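Local coordinates for protein sulfite dehydrogenase (Paracoccus pantotrophus, PDB 2XTS) that oxidises protein-bound sulfane sulfur in the Sox system at a molybdenum cofactor, probably passing the electrons on to heme c, at residues G69-R74 / H144-V149; T114-E119 / N221-W226; D356-I361 / Y368-I373. All coordinates share one frame; numbering follows the deposited sequence.

Interaction 1. Residues G69-R74 / H144-V149; sequences GCAFER and HNMEYV. With MTE (phosphonic acidmono-(2-amino-5,6-dimercapto-4-oxo-3,7,8a,9,10,10a-hexahydro-4H-8-oxa-1,3,9,10-tetraaza-anthracen-7-ylmethyl)ester), chain E; 2MO (molybdenum (IV)oxide), chain F.
The ring of Phe72 lies obliquely against the imidazole of His144, CD1 meeting His144 CD2 at 3.5 Å with the ring planes inclined at 49°. Over one face of the Phe72 ring sits the phosphate of the pterin cofactor MTE, its O1P 3.2 Å above the ring plane and over the centre. Phe72 O lies at the edge of the imidazole, in its plane. His144 uses another point of that edge for the phosphate: NE2 donates to MTE O3P over 3.0 Å in an almost straight bond of 177°. This bond, with Met146 CE over one face, probably holds the imidazole's rotation. The same methyl touches Ala71 CB at 3.4 Å, tighter than usual for two carbons. Phe72 O stands 2.7 Å from MTE O1P, an approach that suggests a proton on the phosphate oxygen. Further along the loop, Arg74 N donates to MTE O2P over 3.1 Å, so both segments hold the phosphate. The Arg74 chain bends at its second torsion (chi2 -67°), which carries NE to 2MO OT2, an oxygen bound to molybdenum, at 3.1 Å. That oxygen lies in the plane of the guanidinium, at its edge. Backbone amide, imidazole and aromatic face round a phosphate form one end of the molybdopterin pocket, in the cofactor-binding domain of the sulfite oxidase family.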
# COMPACT_ATOMS: atom_id res chain seq x y z
N GLY A 69 7.47 1.46 2.32
CA GLY A 69 8.77 1.17 2.87
C GLY A 69 9.90 1.08 1.85
O GLY A 69 11.06 1.21 2.22
N CYS A 70 9.57 0.81 0.58
CA CYS A 70 10.61 0.84 -0.45
C CYS A 70 10.40 1.89 -1.52
O CYS A 70 11.07 1.88 -2.54
CB CYS A 70 10.79 -0.52 -1.11
SG CYS A 70 9.39 -1.20 -1.98
N ALA A 71 9.51 2.83 -1.25
CA ALA A 71 9.27 3.96 -2.13
C ALA A 71 10.43 4.95 -2.01
O ALA A 71 10.86 5.29 -0.90
CB ALA A 71 7.96 4.62 -1.78
N PHE A 72 10.94 5.40 -3.16
CA PHE A 72 12.16 6.21 -3.18
C PHE A 72 12.06 7.46 -2.33
O PHE A 72 10.96 7.97 -2.04
CB PHE A 72 12.57 6.61 -4.61
CG PHE A 72 11.92 7.86 -5.14
CD1 PHE A 72 10.59 7.92 -5.47
CD2 PHE A 72 12.68 9.00 -5.35
CE1 PHE A 72 10.03 9.08 -5.95
CE2 PHE A 72 12.12 10.14 -5.84
CZ PHE A 72 10.81 10.20 -6.15
N GLU A 73 13.23 7.96 -1.97
CA GLU A 73 13.45 9.19 -1.20
C GLU A 73 14.30 10.13 -2.00
O GLU A 73 15.27 9.74 -2.61
CB GLU A 73 14.26 8.88 0.05
CG GLU A 73 13.64 7.92 1.03
CD GLU A 73 14.64 7.52 2.10
OE1 GLU A 73 15.10 8.37 2.89
OE2 GLU A 73 14.97 6.33 2.16
N ARG A 74 13.97 11.41 -1.95
CA ARG A 74 14.86 12.48 -2.42
C ARG A 74 14.83 13.58 -1.36
O ARG A 74 13.77 14.15 -1.08
CB ARG A 74 14.47 13.01 -3.80
CG ARG A 74 15.62 13.62 -4.60
CD ARG A 74 16.17 14.89 -4.03
NE ARG A 74 16.91 15.58 -5.09
CZ ARG A 74 18.08 16.19 -4.94
NH1 ARG A 74 18.71 16.22 -3.76
NH2 ARG A 74 18.64 16.75 -6.01
N HIS A 144 7.29 6.93 -7.24
CA HIS A 144 6.40 6.13 -6.41
C HIS A 144 4.96 6.54 -6.67
O HIS A 144 4.71 7.57 -7.29
CB HIS A 144 6.79 6.13 -4.90
CG HIS A 144 6.80 7.44 -4.20
ND1 HIS A 144 5.70 8.26 -4.11
CD2 HIS A 144 7.76 8.00 -3.43
CE1 HIS A 144 6.00 9.30 -3.35
NE2 HIS A 144 7.24 9.17 -2.92
N ASN A 145 4.02 5.72 -6.23
CA ASN A 145 2.61 5.90 -6.53
C ASN A 145 1.81 5.44 -5.34
O ASN A 145 1.83 4.30 -4.98
CB ASN A 145 2.26 5.09 -7.78
CG ASN A 145 0.85 5.32 -8.30
OD1 ASN A 145 -0.05 4.46 -8.12
ND2 ASN A 145 0.65 6.38 -9.00
N MET A 146 1.12 6.38 -4.73
CA MET A 146 0.41 6.13 -3.49
C MET A 146 -1.00 6.73 -3.54
O MET A 146 -1.29 7.67 -4.28
CB MET A 146 1.16 6.71 -2.28
CG MET A 146 2.60 6.28 -2.25
SD MET A 146 3.37 6.70 -0.68
CE MET A 146 5.05 6.19 -1.02
N GLU A 147 -1.87 6.15 -2.71
CA GLU A 147 -3.19 6.70 -2.43
C GLU A 147 -3.07 7.72 -1.30
O GLU A 147 -2.75 7.33 -0.18
CB GLU A 147 -4.13 5.58 -2.00
CG GLU A 147 -5.54 6.03 -1.61
CD GLU A 147 -6.34 4.93 -0.93
OE1 GLU A 147 -6.00 4.53 0.19
OE2 GLU A 147 -7.36 4.50 -1.50
N TYR A 148 -3.37 8.98 -1.58
CA TYR A 148 -3.21 10.06 -0.60
C TYR A 148 -4.54 10.50 -0.07
O TYR A 148 -5.52 10.58 -0.83
CB TYR A 148 -2.51 11.26 -1.25
CG TYR A 148 -1.08 10.97 -1.59
CD1 TYR A 148 -0.10 11.02 -0.62
CD2 TYR A 148 -0.70 10.69 -2.91
CE1 TYR A 148 1.22 10.74 -0.93
CE2 TYR A 148 0.62 10.42 -3.22
CZ TYR A 148 1.58 10.47 -2.23
OH TYR A 148 2.91 10.19 -2.55
N VAL A 149 -4.57 10.82 1.22
CA VAL A 149 -5.71 11.51 1.79
C VAL A 149 -5.19 12.75 2.52
O VAL A 149 -4.18 12.72 3.23
CB VAL A 149 -6.52 10.61 2.75
CG1 VAL A 149 -7.69 11.36 3.42
CG2 VAL A 149 -7.02 9.40 1.99
N1 MTE E . 10.58 18.70 0.22
C2 MTE E . 11.47 19.19 1.08
N2 MTE E . 11.02 19.92 2.12
N3 MTE E . 12.79 18.97 0.95
C4 MTE E . 13.32 18.24 -0.07
O4 MTE E . 14.55 18.07 -0.11
N5 MTE E . 12.81 17.01 -2.20
C6 MTE E . 11.86 17.09 -3.28
C7 MTE E . 10.42 16.78 -2.89
N8 MTE E . 10.05 17.54 -1.72
C9 MTE E . 12.41 17.70 -1.07
C10 MTE E . 10.99 17.98 -0.87
C1' MTE E . 12.23 16.24 -4.48
S1' MTE E . 13.53 16.77 -5.52
C2' MTE E . 11.54 15.12 -4.80
S2' MTE E . 11.84 14.24 -6.25
C3' MTE E . 10.44 14.64 -3.88
O3' MTE E . 10.32 15.39 -2.66
C4' MTE E . 10.70 13.20 -3.46
O4' MTE E . 9.61 12.73 -2.66
P MTE E . 9.90 11.41 -1.79
O1P MTE E . 10.23 10.39 -2.92
O2P MTE E . 11.10 11.61 -0.92
O3P MTE E . 8.61 11.10 -1.11
MO 2MO F . 13.34 15.56 -7.54
OT1 2MO F . 12.36 16.50 -8.71
OT2 2MO F . 15.25 16.00 -7.62

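Interaction 2. Residues T114-E119 / N221-W226; sequences TTAFCE and NMWVKW. With MTE (phosphonic acidmono-(2-amino-5,6-dimercapto-4-oxo-3,7,8a,9,10,10a-hexahydro-4H-8-oxa-1,3,9,10-tetraaza-anthracen-7-ylmethyl)ester), chain E; 2MO (molybdenum (IV)oxide), chain F.
Cys118 rests over one face of the Trp223 indole: its CB lies 3.7 Å from the centroid of the six-membered ring, 9° off the normal, a CH-pi contact. With SG anti to the backbone N (chi1 178°), the sulfur passes over the same ring system, 4.1 Å from the centroid of the five-membered ring. Ala116 CB abuts the indole edge, 3.8 Å from Trp223 CH2, and Phe117 O comes obliquely to 3.1 Å from Trp223 CZ2. The indole NE1 is satisfied by Trp218 O. With an alanine in place of Trp223, the face under Cys118 would probably be lost and Trp218 O left without its donor. The backbone from Trp223 onward hydrogen-bonds the pterin. Trp223, centre of an inverse gamma turn, accepts from MTE N8 through its O at 2.9 Å; Lys225 N donates to MTE N1 at 171°, and Lys225 O accepts from MTE N2. Lys225 NZ reaches MTE O2P at 2.7 Å, with Arg74 O and Glu206 O as further acceptors. Strand 112-119 pairs with strand 143-152, Val214 of strand 212-214 also touches Trp223, and the loop runs on into strand 227-233 of a second sheet.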
# COMPACT_ATOMS: atom_id res chain seq x y z
N THR A 114 -6.51 11.51 -3.60
CA THR A 114 -6.08 11.26 -4.97
C THR A 114 -5.03 10.18 -4.94
O THR A 114 -4.37 9.99 -3.94
CB THR A 114 -5.53 12.53 -5.64
OG1 THR A 114 -5.46 12.34 -7.05
CG2 THR A 114 -4.14 12.85 -5.12
N THR A 115 -4.94 9.45 -6.03
CA THR A 115 -3.88 8.47 -6.26
C THR A 115 -3.01 9.05 -7.37
O THR A 115 -3.48 9.37 -8.44
CB THR A 115 -4.47 7.11 -6.64
OG1 THR A 115 -5.26 6.71 -5.54
CG2 THR A 115 -3.38 6.09 -6.87
N ALA A 116 -1.72 9.21 -7.10
CA ALA A 116 -0.85 9.98 -7.97
C ALA A 116 0.56 9.52 -7.90
O ALA A 116 1.07 9.20 -6.82
CB ALA A 116 -0.91 11.47 -7.59
N PHE A 117 1.23 9.58 -9.05
CA PHE A 117 2.63 9.29 -9.08
C PHE A 117 3.45 10.54 -8.74
O PHE A 117 3.14 11.66 -9.18
CB PHE A 117 3.07 8.73 -10.47
CG PHE A 117 3.09 9.74 -11.60
CD1 PHE A 117 4.17 10.61 -11.77
CD2 PHE A 117 2.03 9.83 -12.49
CE1 PHE A 117 4.18 11.54 -12.80
CE2 PHE A 117 2.05 10.75 -13.48
CZ PHE A 117 3.11 11.62 -13.63
N CYS A 118 4.51 10.31 -7.96
CA CYS A 118 5.52 11.32 -7.66
C CYS A 118 6.78 10.88 -8.39
O CYS A 118 7.37 9.89 -8.00
CB CYS A 118 5.77 11.38 -6.16
SG CYS A 118 7.04 12.56 -5.68
N GLU A 119 7.10 11.55 -9.50
CA GLU A 119 8.28 11.23 -10.29
C GLU A 119 9.27 12.37 -10.16
O GLU A 119 8.96 13.52 -10.47
CB GLU A 119 7.95 10.98 -11.76
CG GLU A 119 9.17 10.55 -12.54
CD GLU A 119 8.93 10.30 -14.02
OE1 GLU A 119 7.92 10.79 -14.58
OE2 GLU A 119 9.82 9.62 -14.61
N ASN A 221 9.96 17.53 -7.37
CA ASN A 221 10.48 18.60 -6.54
C ASN A 221 9.40 19.50 -5.96
O ASN A 221 9.59 20.07 -4.88
CB ASN A 221 11.52 19.43 -7.31
CG ASN A 221 12.18 20.47 -6.43
OD1 ASN A 221 11.88 21.67 -6.54
ND2 ASN A 221 13.00 20.03 -5.48
N MET A 222 8.28 19.62 -6.64
CA MET A 222 7.25 20.52 -6.17
C MET A 222 6.41 19.90 -5.05
O MET A 222 5.62 20.60 -4.43
CB MET A 222 6.42 20.97 -7.34
CG MET A 222 7.27 21.68 -8.39
SD MET A 222 6.27 22.23 -9.79
CE MET A 222 5.66 23.80 -9.21
N TRP A 223 6.60 18.60 -4.80
CA TRP A 223 5.85 17.90 -3.75
C TRP A 223 6.54 18.17 -2.41
O TRP A 223 7.17 17.28 -1.81
CB TRP A 223 5.77 16.40 -4.06
CG TRP A 223 4.99 16.02 -5.29
CD1 TRP A 223 5.09 16.54 -6.54
CD2 TRP A 223 4.12 14.91 -5.38
NE1 TRP A 223 4.26 15.87 -7.40
CE2 TRP A 223 3.64 14.86 -6.69
CE3 TRP A 223 3.63 14.00 -4.44
CZ2 TRP A 223 2.73 13.91 -7.11
CZ3 TRP A 223 2.74 13.06 -4.84
CH2 TRP A 223 2.29 13.01 -6.17
N VAL A 224 6.46 19.42 -1.96
CA VAL A 224 7.20 19.89 -0.80
C VAL A 224 6.83 19.03 0.43
O VAL A 224 5.65 18.91 0.79
CB VAL A 224 6.95 21.39 -0.55
CG1 VAL A 224 7.68 21.85 0.71
CG2 VAL A 224 7.37 22.23 -1.74
N LYS A 225 7.85 18.47 1.07
CA LYS A 225 7.69 17.64 2.26
C LYS A 225 7.85 18.46 3.53
O LYS A 225 8.51 19.50 3.56
CB LYS A 225 8.72 16.51 2.21
CG LYS A 225 8.45 15.49 1.16
CD LYS A 225 9.44 14.32 1.16
CE LYS A 225 10.85 14.68 0.75
NZ LYS A 225 11.72 13.50 0.89
N TRP A 226 7.24 17.97 4.61
CA TRP A 226 7.31 18.63 5.91
C TRP A 226 6.87 20.09 5.75
O TRP A 226 7.50 21.00 6.26
CB TRP A 226 8.72 18.53 6.56
CG TRP A 226 9.36 17.18 6.43
CD1 TRP A 226 9.03 16.08 7.17
CD2 TRP A 226 10.43 16.78 5.58
NE1 TRP A 226 9.81 15.01 6.81
CE2 TRP A 226 10.67 15.42 5.82
CE3 TRP A 226 11.22 17.44 4.65
CZ2 TRP A 226 11.63 14.69 5.13
CZ3 TRP A 226 12.19 16.72 3.98
CH2 TRP A 226 12.38 15.36 4.20
N1 MTE E . 10.58 18.70 0.22
C2 MTE E . 11.47 19.19 1.08
N2 MTE E . 11.02 19.92 2.12
N3 MTE E . 12.79 18.97 0.95
C4 MTE E . 13.32 18.24 -0.07
O4 MTE E . 14.55 18.07 -0.11
N5 MTE E . 12.81 17.01 -2.20
C6 MTE E . 11.86 17.09 -3.28
C7 MTE E . 10.42 16.78 -2.89
N8 MTE E . 10.05 17.54 -1.72
C9 MTE E . 12.41 17.70 -1.07
C10 MTE E . 10.99 17.98 -0.87
C1' MTE E . 12.23 16.24 -4.48
S1' MTE E . 13.53 16.77 -5.52
C2' MTE E . 11.54 15.12 -4.80
S2' MTE E . 11.84 14.24 -6.25
C3' MTE E . 10.44 14.64 -3.88
O3' MTE E . 10.32 15.39 -2.66
C4' MTE E . 10.70 13.20 -3.46
O4' MTE E . 9.61 12.73 -2.66
P MTE E . 9.90 11.41 -1.79
O1P MTE E . 10.23 10.39 -2.92
O2P MTE E . 11.10 11.61 -0.92
O3P MTE E . 8.61 11.10 -1.11
MO 2MO F . 13.34 15.56 -7.54
OT1 2MO F . 12.36 16.50 -8.71
OT2 2MO F . 15.25 16.00 -7.62

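Interaction 3. Residues D356-I361 / Y368-I373. With CO (cobalt (II) ion), chain G; GOL (glycerol), chain H.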
# COMPACT_ATOMS: atom_id res chain seq x y z
N ASP A 356 16.11 9.84 -29.11
CA ASP A 356 16.61 10.62 -30.23
C ASP A 356 15.66 11.75 -30.63
O ASP A 356 16.12 12.83 -30.95
CB ASP A 356 16.86 9.71 -31.44
CG ASP A 356 18.13 8.90 -31.32
OD1 ASP A 356 18.99 9.26 -30.51
OD2 ASP A 356 18.26 7.90 -32.07
N ALA A 357 14.36 11.50 -30.59
CA ALA A 357 13.40 12.55 -30.92
C ALA A 357 13.48 13.70 -29.91
O ALA A 357 13.38 14.88 -30.27
CB ALA A 357 11.96 12.01 -31.01
N LEU A 358 13.64 13.35 -28.65
CA LEU A 358 13.83 14.36 -27.61
C LEU A 358 15.12 15.16 -27.80
O LEU A 358 15.09 16.39 -27.75
CB LEU A 358 13.81 13.74 -26.23
CG LEU A 358 12.43 13.34 -25.71
CD1 LEU A 358 12.60 12.40 -24.53
CD2 LEU A 358 11.64 14.55 -25.31
N ARG A 359 16.22 14.46 -28.02
CA ARG A 359 17.53 15.10 -28.17
C ARG A 359 17.61 15.97 -29.44
O ARG A 359 18.31 16.98 -29.43
CB ARG A 359 18.66 14.09 -28.13
CG ARG A 359 18.85 13.47 -26.79
CD ARG A 359 20.09 12.64 -26.67
NE ARG A 359 20.07 11.43 -27.48
CZ ARG A 359 20.38 10.20 -27.09
NH1 ARG A 359 20.74 9.93 -25.84
NH2 ARG A 359 20.33 9.21 -27.97
N ALA A 360 16.84 15.64 -30.47
CA ALA A 360 16.81 16.46 -31.69
C ALA A 360 16.33 17.87 -31.37
O ALA A 360 16.71 18.83 -32.05
CB ALA A 360 15.92 15.80 -32.76
N ILE A 361 15.45 18.00 -30.38
CA ILE A 361 14.90 19.29 -29.97
C ILE A 361 15.69 19.92 -28.82
O ILE A 361 15.93 21.11 -28.81
CB ILE A 361 13.42 19.13 -29.57
CG1 ILE A 361 12.61 18.64 -30.78
CG2 ILE A 361 12.85 20.45 -29.04
CD1 ILE A 361 11.21 18.27 -30.48
N TYR A 368 16.77 17.08 -16.87
CA TYR A 368 15.48 16.70 -16.34
C TYR A 368 14.57 16.24 -17.50
O TYR A 368 14.90 16.40 -18.68
CB TYR A 368 14.86 17.91 -15.63
CG TYR A 368 15.73 18.49 -14.55
CD1 TYR A 368 15.90 17.83 -13.33
CD2 TYR A 368 16.40 19.69 -14.73
CE1 TYR A 368 16.70 18.36 -12.32
CE2 TYR A 368 17.22 20.19 -13.73
CZ TYR A 368 17.36 19.53 -12.53
OH TYR A 368 18.12 20.11 -11.54
N HIS A 369 13.40 15.70 -17.14
CA HIS A 369 12.33 15.42 -18.09
C HIS A 369 12.71 14.47 -19.22
O HIS A 369 12.26 14.61 -20.35
CB HIS A 369 11.72 16.72 -18.63
CG HIS A 369 11.11 17.56 -17.55
ND1 HIS A 369 9.87 17.29 -17.00
CD2 HIS A 369 11.56 18.68 -16.92
CE1 HIS A 369 9.61 18.18 -16.05
NE2 HIS A 369 10.61 19.04 -15.99
N ASN A 370 13.52 13.45 -18.91
CA ASN A 370 13.79 12.39 -19.87
C ASN A 370 12.69 11.33 -19.86
O ASN A 370 12.74 10.38 -19.08
CB ASN A 370 15.14 11.75 -19.59
CG ASN A 370 15.50 10.72 -20.64
OD1 ASN A 370 14.72 10.49 -21.59
ND2 ASN A 370 16.67 10.10 -20.50
N ASN A 371 11.73 11.50 -20.76
CA ASN A 371 10.69 10.49 -20.92
C ASN A 371 10.89 9.62 -22.16
O ASN A 371 9.94 8.98 -22.62
CB ASN A 371 9.28 11.09 -20.89
CG ASN A 371 9.01 12.06 -22.01
OD1 ASN A 371 9.85 12.88 -22.38
ND2 ASN A 371 7.79 11.99 -22.55
N GLY A 372 12.10 9.56 -22.70
CA GLY A 372 12.36 8.79 -23.90
C GLY A 372 12.11 7.30 -23.74
O GLY A 372 12.25 6.72 -22.67
N ILE A 373 11.73 6.66 -24.84
CA ILE A 373 11.51 5.23 -24.89
C ILE A 373 12.77 4.50 -24.49
O ILE A 373 13.85 4.75 -25.00
CB ILE A 373 11.05 4.79 -26.31
CG1 ILE A 373 9.64 5.32 -26.61
CG2 ILE A 373 11.11 3.30 -26.54
CD1 ILE A 373 9.25 5.20 -28.09
CO CO G . 10.78 20.82 -14.79
C1 GOL H . 14.91 4.92 -28.44
O1 GOL H . 14.45 5.82 -27.40
C2 GOL H . 16.19 5.36 -29.20
O2 GOL H . 16.13 6.71 -29.65
C3 GOL H . 17.43 5.21 -28.33
O3 GOL H . 17.68 3.87 -28.02
O HOH W 1 10.85 22.70 -13.74
O HOH W 2 12.90 20.68 -14.75
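The carboxamide of Asn371 turns its oxygen to the end of Leu358: OD1 lies 3.5 Å from Leu358 CD1, with CD2 a little farther off, and the two side chains cross at about a right angle. Its nitrogen serves other partners, for ND2 donates to Ala264 O and pairs with Tyr350 OH. On the helix, the guanidinium of Arg359 takes Asp356 OD1 at its edge, near the plane, in a salt bridge of 2.9 Å from NH2; NH1 adds Glu388 and Trp128 O. The end of the His369 side chain leads away from the helix, and its NE2 binds the cobalt ion. Two waters, Glu219 and Thr259 O also belong to that site. Leu358 CD1 also lies against the loop backbone, 3.4 Å from Gly372 N. That amide is already engaged: it donates to Asn370 OD1 over 3.0 Å at 160°, closing an Asx turn. A chi1 of -175° extends the Asn370 carboxamide so that its oxygen can accept from two residues on. Glu155 and Arg151 of the cytochrome chain touch Leu358 and His369 respectively. A glycerol, probably from the crystallisation liquor, joins Asp356 N and Ile373 O. The chemistry is thus one leucine end laid on polar loop atoms, of which Gly372 N and Asn371 ND2 have their hydrogen bonds within the loop or with other residues; helix 355-362 meets the loop here by van der Waals contact of Leu358.

How the interactions relate
Interactions 1 and 2 are buried near the chain's centre, their own centres 8 Å apart, and share an antiparallel sheet: strands 143-152 and 112-119 are neighbours, with His144 O and Cys118 N probably hydrogen-bonded. Both touch MTE and 2MO: interaction 1 binds the phosphate and a molybdenum oxygen, while interaction 2 also hydrogen-bonds the pterin, so their apolar ring contacts are bordered by ligand hydrogen bonds. Interaction 3 lies about 18 Å from the chain's centre, in the dimerisation domain and against the cytochrome chain; it is smaller, a leucine on a polar loop beside a cobalt site. Its nearest atoms stay about 5 Å from interaction 2 and 6 Å from interaction 1, without touching.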